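Local structure of restriction endonuclease EcoP15I, modification subunit (Escherichia coli, 4ZCF) at the interface of chains A and B. The protein methylates one adenine in the asymmetric DNA site 5'-CAGCAG-3', using S-adenosyl-L-methionine, as a homodimer that also joins the Res subunit for restriction. Sequence-based numbering; all coordinates share one arbitrary frame. Chains: chain A/B, Restriction endonuclease EcoP15I, modification subunit.

Contact 1: the interface of chains A and B. Residues chain A 204-205, 208-209; chain B 204-205, 208-209.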
ATOM      1  N   PHE A 204       7.572   8.898 -12.028  1.00 40.07           N
ATOM      2  CA  PHE A 204       6.470   9.031 -11.064  1.00 41.20           C
ATOM      3  C   PHE A 204       5.301   8.069 -11.323  1.00 43.73           C
ATOM      4  O   PHE A 204       5.005   7.259 -10.451  1.00 42.62           O
ATOM      5  CB  PHE A 204       6.011  10.503 -10.905  1.00 43.80           C
ATOM      6  CG  PHE A 204       4.792  10.758 -10.040  1.00 46.50           C
ATOM      7  CD1 PHE A 204       4.655  10.147  -8.795  1.00 50.20           C
ATOM      8  CD2 PHE A 204       3.813  11.658 -10.438  1.00 50.50           C
ATOM      9  CE1 PHE A 204       3.545  10.405  -7.985  1.00 51.15           C
ATOM     10  CE2 PHE A 204       2.693  11.904  -9.626  1.00 53.38           C
ATOM     11  CZ  PHE A 204       2.570  11.275  -8.409  1.00 50.89           C
ATOM     12  N   SER A 205       4.684   8.125 -12.523  1.00 39.68           N
ATOM     13  CA  SER A 205       3.541   7.278 -12.920  1.00 38.31           C
ATOM     14  C   SER A 205       3.880   5.798 -12.949  1.00 40.20           C
ATOM     15  O   SER A 205       3.136   5.006 -12.368  1.00 40.26           O
ATOM     16  CB  SER A 205       2.979   7.728 -14.264  1.00 41.02           C
ATOM     17  OG  SER A 205       3.104   9.133 -14.407  1.00 45.94           O
ATOM     18  N   LYS A 208       4.466   4.511  -9.337  1.00 33.34           N
ATOM     19  CA  LYS A 208       3.174   4.535  -8.676  1.00 34.63           C
ATOM     20  C   LYS A 208       2.361   3.338  -9.113  1.00 41.07           C
ATOM     21  O   LYS A 208       1.731   2.699  -8.263  1.00 40.69           O
ATOM     22  CB  LYS A 208       2.421   5.850  -8.979  1.00 37.39           C
ATOM     23  CG  LYS A 208       2.557   6.913  -7.902  1.00 44.64           C
ATOM     24  CD  LYS A 208       1.775   6.581  -6.601  1.00 58.83           C
ATOM     25  CE  LYS A 208       0.301   6.903  -6.652  1.00 75.69           C
ATOM     26  NZ  LYS A 208      -0.480   5.827  -7.323  1.00 90.08           N
ATOM     27  N   LEU A 209       2.423   3.004 -10.428  1.00 39.26           N
ATOM     28  CA  LEU A 209       1.754   1.821 -10.983  1.00 40.32           C
ATOM     29  C   LEU A 209       2.374   0.494 -10.526  1.00 43.70           C
ATOM     30  O   LEU A 209       1.618  -0.435 -10.218  1.00 45.05           O
ATOM     31  CB  LEU A 209       1.548   1.900 -12.514  1.00 41.17           C
ATOM     32  CG  LEU A 209       0.535   2.987 -13.009  1.00 46.04           C
ATOM     33  CD1 LEU A 209       0.226   2.814 -14.461  1.00 46.19           C
ATOM     34  CD2 LEU A 209      -0.774   2.946 -12.239  1.00 46.13           C
TER
ATOM     35  N   PHE B 204      -4.150  10.295 -12.141  1.00 38.44           N
ATOM     36  CA  PHE B 204      -2.931  10.979 -12.596  1.00 38.14           C
ATOM     37  C   PHE B 204      -1.964  10.077 -13.351  1.00 40.14           C
ATOM     38  O   PHE B 204      -1.443  10.503 -14.390  1.00 38.26           O
ATOM     39  CB  PHE B 204      -2.193  11.672 -11.444  1.00 41.13           C
ATOM     40  CG  PHE B 204      -1.016  12.509 -11.906  1.00 44.82           C
ATOM     41  CD1 PHE B 204       0.246  11.945 -12.053  1.00 50.55           C
ATOM     42  CD2 PHE B 204      -1.186  13.830 -12.275  1.00 47.71           C
ATOM     43  CE1 PHE B 204       1.314  12.704 -12.541  1.00 51.82           C
ATOM     44  CE2 PHE B 204      -0.102  14.599 -12.703  1.00 51.01           C
ATOM     45  CZ  PHE B 204       1.139  14.037 -12.822  1.00 49.58           C
ATOM     46  N   SER B 205      -1.669   8.858 -12.809  1.00 36.24           N
ATOM     47  CA  SER B 205      -0.711   7.959 -13.462  1.00 35.43           C
ATOM     48  C   SER B 205      -1.255   7.464 -14.789  1.00 39.50           C
ATOM     49  O   SER B 205      -0.575   7.576 -15.805  1.00 39.43           O
ATOM     50  CB  SER B 205      -0.297   6.815 -12.550  1.00 37.32           C
ATOM     51  OG  SER B 205       0.206   7.323 -11.328  1.00 46.80           O
ATOM     52  N   LYS B 208      -1.356  10.343 -17.431  1.00 35.27           N
ATOM     53  CA  LYS B 208      -0.005  10.543 -17.926  1.00 34.82           C
ATOM     54  C   LYS B 208       0.365   9.523 -18.983  1.00 38.99           C
ATOM     55  O   LYS B 208       0.782   9.895 -20.080  1.00 38.46           O
ATOM     56  CB  LYS B 208       0.992  10.524 -16.751  1.00 36.55           C
ATOM     57  CG  LYS B 208       2.475  10.429 -17.135  1.00 44.72           C
ATOM     58  CD  LYS B 208       3.079  11.731 -17.683  1.00 50.46           C
ATOM     59  CE  LYS B 208       4.565  11.620 -17.959  1.00 65.71           C
ATOM     60  NZ  LYS B 208       4.914  10.413 -18.774  1.00 79.40           N
ATOM     61  N   LEU B 209       0.164   8.253 -18.674  1.00 37.22           N
ATOM     62  CA  LEU B 209       0.506   7.160 -19.578  1.00 38.26           C
ATOM     63  C   LEU B 209      -0.336   7.110 -20.872  1.00 44.12           C
ATOM     64  O   LEU B 209       0.227   6.842 -21.937  1.00 45.11           O
ATOM     65  CB  LEU B 209       0.623   5.798 -18.828  1.00 38.11           C
ATOM     66  CG  LEU B 209       1.625   5.745 -17.622  1.00 42.00           C
ATOM     67  CD1 LEU B 209       1.970   4.344 -17.276  1.00 43.17           C
ATOM     68  CD2 LEU B 209       2.928   6.429 -17.923  1.00 43.24           C
TER
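A:Phe204 and B:Phe204 meet with their side chains crossing at about a right angle. CD2 and CE2 of the chain A ring approach CD1 and CE1 of the chain B ring, with A:Phe204 CE2 3.3 Å from B:Phe204 CE1. In both copies CG is anti to the backbone N (chi1 174° in A, -174° in B), and a different roll about chi2 leaves the ring planes tilted rather than stacked. One turn beyond Ser205, A:Leu209 and B:Leu209 reach tip to tip, CD1 to CD1 at 3.6 Å. Their other methyls turn to the serines: CD2 of each leucine rests 3.9 Å from CB of Ser205 in the opposite chain. The two serines sit between the aromatic and leucine pairs, A:Ser205 CB lying 3.8 Å from B:Ser205 CA, and their small side chains probably let the helices come close. Toward the polar rim, each serine hydroxyl lies against the aliphatic start of the opposite lysine. A:Ser205 OG is 3.4 Å from B:Lys208 CB, while B:Ser205 OG is 3.5 Å from A:Lys208 CB. The lysine chains then bend differently, a local departure from exact two-fold symmetry. This helix-helix contact pairs the N-terminal part of helix 204-215 of each subunit and helps hold together the Mod homodimer, the form able to methylate without Res.

Contact 2: the interface of chains A and B. Residues chain A 398, 401; chain B 329, 352, 354.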
ATOM      1  N   VAL A 398      20.160  23.496   0.455  1.00 43.97           N
ATOM      2  CA  VAL A 398      20.743  23.481   1.808  1.00 43.25           C
ATOM      3  C   VAL A 398      21.578  22.229   2.093  1.00 49.24           C
ATOM      4  O   VAL A 398      22.363  22.244   3.031  1.00 49.79           O
ATOM      5  CB  VAL A 398      19.774  23.807   2.967  1.00 46.24           C
ATOM      6  CG1 VAL A 398      19.284  25.237   2.878  1.00 46.25           C
ATOM      7  CG2 VAL A 398      18.610  22.827   3.045  1.00 45.88           C
ATOM      8  N   ASN A 401      25.206  23.022   2.135  1.00 51.51           N
ATOM      9  CA  ASN A 401      25.596  23.679   3.380  1.00 51.28           C
ATOM     10  C   ASN A 401      25.881  22.639   4.489  1.00 53.75           C
ATOM     11  O   ASN A 401      26.869  22.753   5.214  1.00 52.83           O
ATOM     12  CB  ASN A 401      24.488  24.644   3.808  1.00 53.57           C
ATOM     13  CG  ASN A 401      24.958  25.755   4.705  1.00 86.19           C
ATOM     14  OD1 ASN A 401      25.249  26.869   4.240  1.00 87.85           O
ATOM     15  ND2 ASN A 401      25.008  25.486   6.015  1.00 71.82           N
TER
ATOM     16  N   TYR B 329      17.068  28.683  11.160  1.00 43.23           N
ATOM     17  CA  TYR B 329      18.474  28.986  11.378  1.00 41.01           C
ATOM     18  C   TYR B 329      18.622  30.209  12.243  1.00 45.06           C
ATOM     19  O   TYR B 329      18.056  31.248  11.941  1.00 45.25           O
ATOM     20  CB  TYR B 329      19.195  29.158  10.024  1.00 40.16           C
ATOM     21  CG  TYR B 329      19.052  27.944   9.143  1.00 40.28           C
ATOM     22  CD1 TYR B 329      19.844  26.813   9.345  1.00 43.11           C
ATOM     23  CD2 TYR B 329      18.075  27.887   8.154  1.00 39.74           C
ATOM     24  CE1 TYR B 329      19.655  25.651   8.598  1.00 42.55           C
ATOM     25  CE2 TYR B 329      17.919  26.752   7.357  1.00 40.32           C
ATOM     26  CZ  TYR B 329      18.708  25.632   7.588  1.00 48.03           C
ATOM     27  OH  TYR B 329      18.563  24.499   6.830  1.00 47.97           O
ATOM     28  N   PRO B 352      20.242  29.421   5.741  1.00 45.95           N
ATOM     29  CA  PRO B 352      21.467  29.451   6.556  1.00 46.23           C
ATOM     30  C   PRO B 352      22.256  30.752   6.424  1.00 50.14           C
ATOM     31  O   PRO B 352      22.002  31.530   5.518  1.00 49.80           O
ATOM     32  CB  PRO B 352      22.264  28.245   6.045  1.00 48.25           C
ATOM     33  CG  PRO B 352      21.732  27.976   4.686  1.00 52.21           C
ATOM     34  CD  PRO B 352      20.291  28.335   4.737  1.00 47.13           C
ATOM     35  N   ASP B 354      25.336  31.482   5.424  1.00 51.68           N
ATOM     36  CA  ASP B 354      26.069  31.596   4.151  1.00 52.22           C
ATOM     37  C   ASP B 354      25.229  32.153   3.026  1.00 56.46           C
ATOM     38  O   ASP B 354      25.765  32.824   2.136  1.00 56.65           O
ATOM     39  CB  ASP B 354      26.634  30.238   3.732  1.00 55.10           C
ATOM     40  CG  ASP B 354      27.644  29.706   4.715  1.00 69.20           C
ATOM     41  OD1 ASP B 354      27.256  29.444   5.880  1.00 70.47           O
ATOM     42  OD2 ASP B 354      28.830  29.559   4.327  1.00 74.67           O
TER
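Apolar contact comes from A:Val398 and A:Asn401 packing against the CB, CG and CD atoms of B:Pro352. A:Val398 crosses the proline at a slant and touches it with one methyl, CG1 lying 3.8 Å from B:Pro352 CD. That methyl is anti to the carbonyl carbon (chi1 -65°), which directs it to the CD corner of the ring. The CB-CG side of the same ring meets A:Asn401, whose side chain slides past it in the opposite direction; A:Asn401 CG is 3.9 Å from B:Pro352 CB. A:Val398 ends the 3-10 helix 396-398 and A:Asn401 lies three residues on, in helix 399-404, so the proline is met by two consecutive helical elements of chain A.

Polar groups lie at both ends of the apolar patch. The phenol hydroxyl of B:Tyr329 caps the valine branch, its OH 4.1 Å from A:Val398 CG1 and about equally far from CB and CG2, a loose contact. Within chain B, the proline nitrogen lies over one face of the tyrosine ring, toward its rim, so the two residues present a joined surface to chain A. At the other end the amide of A:Asn401 meets the carboxylate of B:Asp354 with the planes 83° apart, nearly perpendicular. B:Asp354 stands in the first turn of helix 353-361, whose N-terminal end may favour its negative charge. As modelled, the amide oxygen A:Asn401 OD1 points toward B:Asp354 CB and lies beside the carboxylate, 3.7 Å from B:Asp354 OD1.

The C-alpha centres of contact 1 and contact 2 lie about 35 Å apart, and the two share no residue or secondary-structure element. Contact 1 brings the same helix of both subunits together, whereas contact 2 joins different parts of the protein, a helical segment of chain A and a loop with a helix start of chain B. Both belong to one Mod-Mod interface that is not an exact two-fold. Support at well-separated points should limit rocking of the subunits, and the unequal pairing suits a dimer in which one Mod subunit takes the flipped adenine and the other makes most of the sequence-specific DNA contacts.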